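Local coordinates for flagellar assembly factor FliW (Geobacillus thermodenitrificans, PDB 5DMD), which probably binds CsrA and so relieves its repression of flagellin translation, and probably also binds flagellin during assembly of the flagellum, at residues I4-H9 with I47-N52; D18-E23 with F35-L40; E62-F67 with V90-I95; T105-Q110 with H136-E141. The protein carries 1 engineered substitution. All blocks are in the same frame, centred on the assembly; numbering follows the deposited sequence.

Contact 1. Residues I4-H9 with I47-N52; sequences IATKYH and ILQSVN
The loop joining strands 3-4 and 12-13, which pair as an N-terminal antiparallel beta-hairpin, runs antiparallel alongside strand 45-50, and Gln49 ties the two together. Its CG stands anti to the backbone N (chi1 175°) and the chain bends at chi2 (69°), which carries the buried amide to Thr6 and Lys7. Gln49 OE1 accepts the backbone N-H of Lys7 at 3.0 Å in a nearly straight bond (173°), the donor standing above the carbonyl plane. A water that also binds Tyr8 N and His9 ND1 donates a second hydrogen bond to OE1, while His9 NE2 is hydrogen-bonded to O of the engineered Gln39. Gln49 NE2 turns to Ser50 O and is held further by Pro54 O, which fixes the amide's rotation. An alanine in place of Gln49 would remove the amide and would probably loosen the loop, because Lys7 N and the water would lose their acceptor. Toward one end, Ile4 crosses Val51 at about a right angle, with CG2 of Ile4 3.4 Å from O of Val51. Toward the other, Ile47 serves two rings: its CD1 meets Tyr8 CD2 at 3.6 Å, while its CG1 sits 3.7 Å from His9 CE1, in the imidazole plane at the ring's edge.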
# COMPACT_ATOMS: atom_id res chain seq x y z
N ILE A 4 18.59 -4.06 7.71
CA ILE A 4 18.35 -3.87 6.28
C ILE A 4 18.72 -2.45 5.90
O ILE A 4 18.77 -1.56 6.76
CB ILE A 4 16.88 -4.19 5.88
CG1 ILE A 4 15.87 -3.25 6.56
CG2 ILE A 4 16.53 -5.65 6.18
CD1 ILE A 4 14.43 -3.35 6.00
N ALA A 5 18.99 -2.23 4.62
CA ALA A 5 18.99 -0.88 4.08
C ALA A 5 17.59 -0.54 3.56
O ALA A 5 16.79 -1.43 3.25
CB ALA A 5 20.03 -0.74 2.96
N THR A 6 17.29 0.76 3.50
CA THR A 6 15.95 1.22 3.12
C THR A 6 16.05 2.40 2.16
O THR A 6 17.13 2.97 1.94
CB THR A 6 15.11 1.67 4.32
OG1 THR A 6 15.66 2.87 4.87
CG2 THR A 6 15.05 0.59 5.40
N LYS A 7 14.90 2.78 1.61
CA LYS A 7 14.85 3.90 0.68
C LYS A 7 14.89 5.24 1.39
O LYS A 7 15.57 6.17 0.93
CB LYS A 7 13.59 3.82 -0.19
CG LYS A 7 13.55 4.89 -1.27
CD LYS A 7 12.63 4.49 -2.40
CE LYS A 7 12.36 5.68 -3.31
NZ LYS A 7 11.46 5.30 -4.43
N TYR A 8 14.17 5.37 2.50
CA TYR A 8 13.96 6.66 3.15
C TYR A 8 14.40 6.72 4.61
O TYR A 8 14.38 7.82 5.18
CB TYR A 8 12.47 7.04 3.11
CG TYR A 8 11.88 7.22 1.74
CD1 TYR A 8 12.24 8.30 0.94
CD2 TYR A 8 10.95 6.32 1.25
CE1 TYR A 8 11.68 8.47 -0.32
CE2 TYR A 8 10.38 6.49 0.00
CZ TYR A 8 10.75 7.56 -0.78
OH TYR A 8 10.19 7.73 -2.02
N HIS A 9 14.76 5.60 5.24
CA HIS A 9 14.99 5.57 6.68
C HIS A 9 16.43 5.26 7.06
O HIS A 9 16.73 5.15 8.25
CB HIS A 9 14.06 4.54 7.33
CG HIS A 9 12.62 4.93 7.31
ND1 HIS A 9 11.80 4.70 6.22
CD2 HIS A 9 11.85 5.53 8.24
CE1 HIS A 9 10.59 5.16 6.49
NE2 HIS A 9 10.59 5.66 7.71
N ILE A 47 5.73 3.82 4.47
CA ILE A 47 6.54 3.23 3.40
C ILE A 47 6.37 1.72 3.43
O ILE A 47 6.64 1.07 4.46
CB ILE A 47 8.03 3.60 3.54
CG1 ILE A 47 8.20 5.12 3.61
CG2 ILE A 47 8.80 3.02 2.36
CD1 ILE A 47 7.60 5.83 2.41
N LEU A 48 5.95 1.15 2.31
CA LEU A 48 5.99 -0.30 2.11
C LEU A 48 7.40 -0.64 1.63
O LEU A 48 7.72 -0.45 0.46
CB LEU A 48 4.92 -0.71 1.10
CG LEU A 48 4.81 -2.21 0.83
CD1 LEU A 48 4.32 -2.94 2.08
CD2 LEU A 48 3.89 -2.45 -0.36
N GLN A 49 8.24 -1.14 2.54
CA GLN A 49 9.68 -1.28 2.30
C GLN A 49 10.05 -2.75 2.15
O GLN A 49 9.83 -3.55 3.06
CB GLN A 49 10.45 -0.69 3.48
CG GLN A 49 11.96 -0.89 3.41
CD GLN A 49 12.60 -0.09 2.29
OE1 GLN A 49 12.50 1.14 2.25
NE2 GLN A 49 13.22 -0.79 1.35
N SER A 50 10.63 -3.10 1.01
CA SER A 50 11.15 -4.45 0.83
C SER A 50 12.29 -4.71 1.81
O SER A 50 13.18 -3.87 2.00
CB SER A 50 11.69 -4.62 -0.59
OG SER A 50 12.42 -5.83 -0.68
N VAL A 51 12.28 -5.90 2.42
CA VAL A 51 13.36 -6.35 3.31
C VAL A 51 14.58 -6.83 2.55
O VAL A 51 15.67 -6.93 3.13
CB VAL A 51 12.73 -7.45 4.19
CG1 VAL A 51 13.77 -8.18 5.04
CG2 VAL A 51 11.66 -6.87 5.06
N ASN A 52 14.45 -7.07 1.24
CA ASN A 52 15.56 -7.59 0.45
C ASN A 52 16.12 -6.58 -0.54
O ASN A 52 17.29 -6.72 -0.93
CB ASN A 52 15.11 -8.84 -0.32
CG ASN A 52 14.73 -9.96 0.60
OD1 ASN A 52 15.59 -10.54 1.26
ND2 ASN A 52 13.44 -10.27 0.67
O HOH W 1 16.05 -3.55 2.00
O HOH W 2 12.21 3.60 3.59

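Contact 2. Residues D18-E23 with F35-L40; sequences DIVRFE and FVLLQL. Engineered in segment 35-40: Gln39 (natural residue Pro).
Val20 and Phe35 form an antiparallel hydrogen-bonded pair between strands 20-21 and 34-39, and each satisfies the backbone of the other. Val20 N donates to Phe35 O at 2.8 Å (163°), approaching almost along the C=O axis. The return bond, from Phe35 N to Val20 O, is longer at 3.1 Å but equally straight, and it lies in the carbonyl plane. Phe35 O also receives a CA-H...O contact from Ile19, whose CA is 3.5 Å away. Beyond this pair the strands part, and a water takes over: it donates to Asp18 O at 2.7 Å and accepts from Leu37 N at 2.9 Å, meeting two backbone groups that do not reach each other. The Asp18 carboxylate binds His15 N through OD2. The side chains of Val20, Phe22, Phe35 and Leu37 share one side of the strand pair. The edge of Phe35 is directed at the face of Phe22, ring centroids 5.2 Å apart and planes at 65°, and Val20 CG2 touches Leu37 CD1 at 4.0 Å. Phe22 packs on Ile113 and Leu37 on Ile115, both of strand 106-116, while the backbone of Arg21 hydrogen-bonds to that of Arg120 and Gly122. This closure of one antiparallel sheet round shared apolar side chains is consistent with a curled, barrel-like fold.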
# COMPACT_ATOMS: atom_id res chain seq x y z
N ASP A 18 7.95 -8.06 12.63
CA ASP A 18 7.61 -6.87 11.88
C ASP A 18 7.26 -7.19 10.43
O ASP A 18 6.64 -6.36 9.76
CB ASP A 18 8.80 -5.90 11.83
CG ASP A 18 9.17 -5.36 13.21
OD1 ASP A 18 8.27 -5.13 14.04
OD2 ASP A 18 10.38 -5.12 13.43
N ILE A 19 7.65 -8.36 9.94
CA ILE A 19 7.60 -8.65 8.51
C ILE A 19 6.19 -9.05 8.10
O ILE A 19 5.56 -9.91 8.73
CB ILE A 19 8.62 -9.73 8.13
CG1 ILE A 19 10.03 -9.22 8.44
CG2 ILE A 19 8.48 -10.15 6.66
CD1 ILE A 19 11.13 -10.21 8.14
N VAL A 20 5.69 -8.42 7.04
CA VAL A 20 4.45 -8.84 6.39
C VAL A 20 4.84 -9.66 5.17
O VAL A 20 5.58 -9.19 4.30
CB VAL A 20 3.59 -7.64 5.97
CG1 VAL A 20 2.29 -8.12 5.31
CG2 VAL A 20 3.28 -6.76 7.16
N ARG A 21 4.34 -10.90 5.12
CA ARG A 21 4.62 -11.79 4.00
C ARG A 21 3.58 -11.58 2.91
O ARG A 21 2.37 -11.61 3.17
CB ARG A 21 4.62 -13.25 4.43
CG ARG A 21 4.89 -14.19 3.26
CD ARG A 21 4.97 -15.66 3.67
NE ARG A 21 5.47 -16.48 2.57
CZ ARG A 21 6.72 -16.47 2.13
NH1 ARG A 21 7.66 -15.75 2.72
NH2 ARG A 21 7.04 -17.21 1.07
N PHE A 22 4.06 -11.35 1.69
CA PHE A 22 3.24 -11.29 0.48
C PHE A 22 3.54 -12.57 -0.29
O PHE A 22 4.53 -12.67 -1.01
CB PHE A 22 3.64 -10.05 -0.33
CG PHE A 22 3.06 -8.75 0.20
CD1 PHE A 22 3.47 -8.22 1.40
CD2 PHE A 22 2.13 -8.06 -0.56
CE1 PHE A 22 2.94 -7.02 1.85
CE2 PHE A 22 1.59 -6.87 -0.12
CZ PHE A 22 2.00 -6.35 1.08
N GLU A 23 2.67 -13.57 -0.15
CA GLU A 23 2.99 -14.90 -0.67
C GLU A 23 3.10 -14.92 -2.19
O GLU A 23 3.84 -15.74 -2.75
CB GLU A 23 1.98 -15.92 -0.16
CG GLU A 23 2.09 -16.16 1.35
CD GLU A 23 1.00 -17.05 1.90
OE1 GLU A 23 0.04 -17.34 1.16
OE2 GLU A 23 1.10 -17.45 3.08
N PHE A 35 8.00 -7.63 3.29
CA PHE A 35 7.99 -6.19 3.42
C PHE A 35 7.81 -5.79 4.87
O PHE A 35 7.26 -6.53 5.69
CB PHE A 35 6.83 -5.58 2.62
CG PHE A 35 7.03 -5.60 1.14
CD1 PHE A 35 6.67 -6.71 0.39
CD2 PHE A 35 7.57 -4.50 0.49
CE1 PHE A 35 6.86 -6.72 -1.00
CE2 PHE A 35 7.78 -4.51 -0.88
CZ PHE A 35 7.42 -5.62 -1.62
N VAL A 36 8.27 -4.60 5.19
CA VAL A 36 7.98 -3.97 6.47
C VAL A 36 7.31 -2.64 6.18
O VAL A 36 7.55 -2.02 5.14
CB VAL A 36 9.24 -3.81 7.36
CG1 VAL A 36 10.32 -3.00 6.64
CG2 VAL A 36 8.90 -3.18 8.71
N LEU A 37 6.43 -2.22 7.09
CA LEU A 37 5.72 -0.95 6.97
C LEU A 37 6.37 0.05 7.91
O LEU A 37 6.40 -0.17 9.12
CB LEU A 37 4.24 -1.12 7.31
CG LEU A 37 3.29 -1.67 6.24
CD1 LEU A 37 3.72 -3.04 5.73
CD2 LEU A 37 1.88 -1.74 6.80
N LEU A 38 6.89 1.14 7.35
CA LEU A 38 7.66 2.12 8.10
C LEU A 38 7.00 3.48 8.02
O LEU A 38 6.90 4.06 6.93
CB LEU A 38 9.10 2.20 7.58
CG LEU A 38 9.87 0.90 7.45
CD1 LEU A 38 11.18 1.14 6.70
CD2 LEU A 38 10.16 0.35 8.86
N GLN A 39 6.57 4.00 9.16
CA GLN A 39 5.94 5.31 9.18
C GLN A 39 6.93 6.38 8.75
O GLN A 39 8.10 6.38 9.15
CB GLN A 39 5.41 5.61 10.58
CG GLN A 39 4.21 4.75 10.97
CD GLN A 39 3.47 5.27 12.18
OE1 GLN A 39 3.96 5.19 13.31
NE2 GLN A 39 2.28 5.81 11.95
N LEU A 40 6.46 7.28 7.88
CA LEU A 40 7.20 8.48 7.51
C LEU A 40 6.94 9.47 8.63
O LEU A 40 5.99 10.26 8.59
CB LEU A 40 6.71 9.01 6.17
CG LEU A 40 7.55 8.71 4.92
CD1 LEU A 40 7.31 9.78 3.86
CD2 LEU A 40 9.03 8.62 5.27
O HOH W 3 5.93 -3.75 9.46

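Contact 3. Residues E62-F67 with V90-I95; sequences EPFSYF and VALYVI
Glu62 holds CG anti to its backbone N (chi1 179°) and bends sharply at chi2 (94°), so that the side chain, whose first bond leads away from strand 90-97, brings its carboxylate back to Leu92. Glu62 OE1 ends 2.7 Å from Leu92 O, two acceptors with no donor between them if the acid is ionised, a proximity that would probably raise its pKa. A water bridges the same two residues: it donates to Glu62 OE1 at 2.6 Å and accepts from Leu92 N at 3.1 Å. An alanine in place of Glu62 would remove the carboxylate that accepts from the water, and the tie between loop and Leu92 N would probably be lost. Pro63 presses its ring on the same stretch, with CD 3.2 Å from Leu92 O and CB 4.0 Å from Val94 CG2. Phe64 brings its CZ 4.0 Å from Leu92 CD1, the two side chains crossing obliquely. Residues 63-65, helical in phi/psi, form a turn in the loop between strand 57-61 and helix 76-81, braced from within: Glu62 O accepts from both Ser65 OG and Ser65 N, and Pro63 O from Tyr66 N and Phe67 N. Ile61 of strand 57-61 hydrogen-bonds to the Val94 backbone. On its other side strand 90-97 pairs with strand 106-116, through Ala91 with Ile115 and Tyr93 with Ile113, while Tyr66 extends to Leu138.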
# COMPACT_ATOMS: atom_id res chain seq x y z
N GLU A 62 -3.37 5.54 4.06
CA GLU A 62 -4.66 4.93 4.31
C GLU A 62 -5.69 5.67 3.45
O GLU A 62 -5.79 6.90 3.54
CB GLU A 62 -4.99 5.05 5.79
CG GLU A 62 -6.32 4.48 6.16
CD GLU A 62 -6.18 3.06 6.64
OE1 GLU A 62 -6.80 2.17 6.03
OE2 GLU A 62 -5.41 2.83 7.58
N PRO A 63 -6.44 4.97 2.60
CA PRO A 63 -7.21 5.67 1.56
C PRO A 63 -8.28 6.61 2.09
O PRO A 63 -8.52 7.65 1.48
CB PRO A 63 -7.83 4.54 0.73
CG PRO A 63 -7.64 3.30 1.55
CD PRO A 63 -6.44 3.51 2.40
N PHE A 64 -8.92 6.27 3.21
CA PHE A 64 -10.08 7.05 3.64
C PHE A 64 -9.69 8.45 4.08
O PHE A 64 -10.55 9.34 4.11
CB PHE A 64 -10.81 6.30 4.75
CG PHE A 64 -11.11 4.87 4.39
CD1 PHE A 64 -12.18 4.56 3.57
CD2 PHE A 64 -10.31 3.84 4.86
CE1 PHE A 64 -12.46 3.25 3.24
CE2 PHE A 64 -10.59 2.52 4.53
CZ PHE A 64 -11.67 2.23 3.71
N SER A 65 -8.41 8.68 4.39
CA SER A 65 -7.96 10.01 4.79
C SER A 65 -8.13 11.03 3.67
O SER A 65 -8.36 12.21 3.94
CB SER A 65 -6.50 9.93 5.23
OG SER A 65 -5.68 9.40 4.21
N TYR A 66 -8.03 10.59 2.41
CA TYR A 66 -8.18 11.47 1.27
C TYR A 66 -9.37 11.10 0.38
O TYR A 66 -9.79 11.94 -0.42
CB TYR A 66 -6.91 11.46 0.39
CG TYR A 66 -5.72 12.15 1.02
CD1 TYR A 66 -4.84 11.45 1.83
CD2 TYR A 66 -5.48 13.50 0.80
CE1 TYR A 66 -3.74 12.08 2.40
CE2 TYR A 66 -4.40 14.14 1.37
CZ TYR A 66 -3.53 13.42 2.17
OH TYR A 66 -2.44 14.04 2.74
N PHE A 67 -9.91 9.89 0.52
CA PHE A 67 -10.94 9.36 -0.37
C PHE A 67 -12.00 8.75 0.53
O PHE A 67 -12.07 7.52 0.70
CB PHE A 67 -10.35 8.35 -1.34
CG PHE A 67 -9.27 8.93 -2.21
CD1 PHE A 67 -9.59 9.82 -3.23
CD2 PHE A 67 -7.94 8.64 -1.96
CE1 PHE A 67 -8.60 10.37 -4.02
CE2 PHE A 67 -6.94 9.19 -2.75
CZ PHE A 67 -7.28 10.05 -3.77
N VAL A 90 -8.48 -6.33 8.71
CA VAL A 90 -7.86 -5.80 7.50
C VAL A 90 -7.37 -4.38 7.73
O VAL A 90 -8.08 -3.55 8.31
CB VAL A 90 -8.88 -5.82 6.34
CG1 VAL A 90 -8.30 -5.15 5.11
CG2 VAL A 90 -9.28 -7.24 6.04
N ALA A 91 -6.16 -4.10 7.24
CA ALA A 91 -5.72 -2.73 7.00
C ALA A 91 -5.58 -2.53 5.50
O ALA A 91 -5.04 -3.38 4.80
CB ALA A 91 -4.36 -2.48 7.66
N LEU A 92 -6.09 -1.40 5.01
CA LEU A 92 -6.07 -1.06 3.60
C LEU A 92 -5.17 0.14 3.36
O LEU A 92 -5.17 1.10 4.15
CB LEU A 92 -7.47 -0.70 3.10
CG LEU A 92 -8.55 -1.76 2.94
CD1 LEU A 92 -9.83 -1.11 2.42
CD2 LEU A 92 -8.12 -2.89 2.02
N TYR A 93 -4.44 0.11 2.25
CA TYR A 93 -3.58 1.21 1.85
C TYR A 93 -3.68 1.35 0.34
O TYR A 93 -3.97 0.37 -0.36
CB TYR A 93 -2.10 0.95 2.19
CG TYR A 93 -1.87 0.69 3.67
CD1 TYR A 93 -1.77 1.75 4.56
CD2 TYR A 93 -1.79 -0.60 4.17
CE1 TYR A 93 -1.59 1.52 5.92
CE2 TYR A 93 -1.61 -0.84 5.52
CZ TYR A 93 -1.50 0.22 6.38
OH TYR A 93 -1.31 -0.03 7.73
N VAL A 94 -3.42 2.56 -0.15
CA VAL A 94 -3.21 2.75 -1.58
C VAL A 94 -1.85 3.41 -1.81
O VAL A 94 -1.36 4.17 -0.97
CB VAL A 94 -4.34 3.55 -2.27
CG1 VAL A 94 -5.63 2.72 -2.31
CG2 VAL A 94 -4.56 4.88 -1.56
N ILE A 95 -1.27 3.12 -2.96
CA ILE A 95 0.07 3.61 -3.28
C ILE A 95 -0.01 4.94 -4.02
O ILE A 95 -0.79 5.10 -4.96
CB ILE A 95 0.85 2.57 -4.09
CG1 ILE A 95 1.00 1.30 -3.26
CG2 ILE A 95 2.23 3.09 -4.51
CD1 ILE A 95 1.64 0.16 -3.99
O HOH W 4 -8.12 0.04 6.80

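Contact 4. Residues T105-Q110 with H136-E141; sequences TTANLQ and HRLFPE
Strands 106-107 and 136-137 run antiparallel, with Thr106 and Arg137 as a non-hydrogen-bonded pair, their CA atoms 4.3 Å apart, and Ala107 and His136 as a hydrogen-bonded one. Ala107 N donates to His136 O at 2.8 Å from above the carbonyl plane, whereas the reverse bond, His136 N to Ala107 O at 2.9 Å, lies in the carbonyl plane of Ala107. A third bond, from Leu138 N to Thr105 O at 3.1 Å, is nearly straight (174°) and carries the pairing past the end of strand 136-137. His136 buries the most area here. Leu109 crosses it at about a right angle and puts its CD1 methyl 3.5 Å from the imidazole centroid, only 12° off the ring normal, a CH-pi contact over the face. Lys133 N binds NE2 of the same ring, so the imidazole is held by both the CH-pi contact and a polar partner. Strand 136-137 adds to one edge of strand 106-116 in the antiparallel sheet, the other edge being taken by strand 90-97 through Thr106 with Thr97 and Asn108 with Ile95. Leu138 bends its side chain back over the pair, CD1 lying 3.9 Å from Ala107 CB, with Leu96 of strand 90-97 also against it. Arg137 folds along its own segment: NE donates to Phe139 O at 2.9 Å and NH2 to Pro140 O at 3.0 Å, while NH1 forms a salt bridge with Asp104. The guanidinium is sandwiched between a water over one face and OE2 of Glu141 over the opposite one.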
# COMPACT_ATOMS: atom_id res chain seq x y z
N THR A 105 -0.06 15.11 -6.46
CA THR A 105 0.10 13.68 -6.21
C THR A 105 -1.22 12.95 -6.44
O THR A 105 -2.30 13.48 -6.15
CB THR A 105 0.58 13.48 -4.78
OG1 THR A 105 1.92 14.00 -4.67
CG2 THR A 105 0.57 12.01 -4.36
N THR A 106 -1.12 11.74 -6.97
CA THR A 106 -2.28 10.89 -7.21
C THR A 106 -2.13 9.57 -6.46
O THR A 106 -1.04 9.20 -6.03
CB THR A 106 -2.47 10.59 -8.70
OG1 THR A 106 -1.31 9.93 -9.22
CG2 THR A 106 -2.71 11.88 -9.47
N ALA A 107 -3.25 8.87 -6.34
CA ALA A 107 -3.29 7.53 -5.77
C ALA A 107 -3.90 6.55 -6.76
O ALA A 107 -4.79 6.90 -7.54
CB ALA A 107 -4.14 7.51 -4.49
N ASN A 108 -3.41 5.30 -6.73
CA ASN A 108 -3.99 4.22 -7.53
C ASN A 108 -5.06 3.53 -6.70
O ASN A 108 -4.76 2.65 -5.89
CB ASN A 108 -2.92 3.24 -8.02
CG ASN A 108 -3.47 2.19 -8.97
OD1 ASN A 108 -4.66 1.88 -8.95
ND2 ASN A 108 -2.61 1.64 -9.82
N LEU A 109 -6.32 3.93 -6.90
CA LEU A 109 -7.44 3.32 -6.19
C LEU A 109 -7.86 1.98 -6.77
O LEU A 109 -8.60 1.23 -6.11
CB LEU A 109 -8.62 4.29 -6.15
CG LEU A 109 -8.32 5.65 -5.52
CD1 LEU A 109 -9.61 6.46 -5.42
CD2 LEU A 109 -7.67 5.49 -4.15
N GLN A 110 -7.39 1.63 -7.98
CA GLN A 110 -7.71 0.34 -8.56
C GLN A 110 -6.97 -0.81 -7.91
O GLN A 110 -7.44 -1.95 -7.98
CB GLN A 110 -7.40 0.34 -10.06
CG GLN A 110 -7.97 -0.85 -10.82
CD GLN A 110 -7.37 -1.03 -12.20
OE1 GLN A 110 -6.72 -0.13 -12.74
NE2 GLN A 110 -7.59 -2.20 -12.80
N HIS A 136 -5.97 9.01 -9.15
CA HIS A 136 -6.96 9.91 -8.57
C HIS A 136 -6.19 10.96 -7.78
O HIS A 136 -5.43 10.62 -6.87
CB HIS A 136 -7.90 9.17 -7.61
CG HIS A 136 -8.84 8.21 -8.28
ND1 HIS A 136 -10.19 8.44 -8.38
CD2 HIS A 136 -8.63 6.99 -8.83
CE1 HIS A 136 -10.77 7.42 -8.98
NE2 HIS A 136 -9.85 6.52 -9.26
N ARG A 137 -6.39 12.24 -8.12
CA ARG A 137 -5.78 13.32 -7.36
C ARG A 137 -6.20 13.29 -5.89
O ARG A 137 -7.38 13.13 -5.56
CB ARG A 137 -6.15 14.69 -7.93
CG ARG A 137 -5.42 15.10 -9.20
CD ARG A 137 -5.88 16.48 -9.70
NE ARG A 137 -5.68 17.53 -8.70
CZ ARG A 137 -4.56 18.23 -8.57
NH1 ARG A 137 -3.51 18.01 -9.34
NH2 ARG A 137 -4.49 19.17 -7.63
N LEU A 138 -5.22 13.49 -5.01
CA LEU A 138 -5.50 13.63 -3.58
C LEU A 138 -6.12 14.98 -3.26
O LEU A 138 -6.78 15.12 -2.23
CB LEU A 138 -4.21 13.49 -2.77
CG LEU A 138 -3.77 12.08 -2.38
CD1 LEU A 138 -3.47 11.21 -3.60
CD2 LEU A 138 -2.55 12.18 -1.47
N PHE A 139 -5.88 15.99 -4.10
CA PHE A 139 -6.31 17.35 -3.81
C PHE A 139 -7.12 17.90 -4.96
O PHE A 139 -6.92 17.52 -6.12
CB PHE A 139 -5.08 18.26 -3.59
CG PHE A 139 -4.18 17.78 -2.48
CD1 PHE A 139 -4.40 18.16 -1.17
CD2 PHE A 139 -3.10 16.97 -2.76
CE1 PHE A 139 -3.58 17.72 -0.15
CE2 PHE A 139 -2.26 16.53 -1.75
CZ PHE A 139 -2.50 16.90 -0.45
N PRO A 140 -8.05 18.81 -4.68
CA PRO A 140 -8.80 19.44 -5.77
C PRO A 140 -7.87 20.22 -6.69
O PRO A 140 -6.75 20.58 -6.34
CB PRO A 140 -9.79 20.36 -5.05
CG PRO A 140 -9.19 20.60 -3.71
CD PRO A 140 -8.42 19.36 -3.36
N GLU A 141 -8.34 20.45 -7.90
CA GLU A 141 -7.56 21.23 -8.85
C GLU A 141 -7.45 22.68 -8.38
O GLU A 141 -8.42 23.25 -7.87
CB GLU A 141 -8.26 21.19 -10.21
CG GLU A 141 -8.11 19.87 -10.94
CD GLU A 141 -6.73 19.67 -11.54
OE1 GLU A 141 -6.54 18.69 -12.28
OE2 GLU A 141 -5.84 20.50 -11.28
O HOH W 5 -3.65 15.97 -6.15

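In the fold
All four contacts reach the same curled antiparallel sheet. Contacts 1 and 2, with centres 9 Å apart, bring in its neighbouring strands 45-50 and 34-39, respectively, which probably hydrogen-bond through Ile47 N to Leu38 O (2.7 Å) and Gln49 N to Val36 O (2.8 Å); along the chain, contact 2 is nested inside the loop that contact 1 closes. Contacts 3 and 4, centres 12 Å apart, meet where Phe67 CE1 packs 3.4 Å from Arg137 O. Between these two groups, Leu37 CD2 touches Tyr93 OH at 3.7 Å, joining contact 2 to contact 3. Contacts 2 and 4 lie on opposite sides of the chain's centre, their own centres about 23 Å apart.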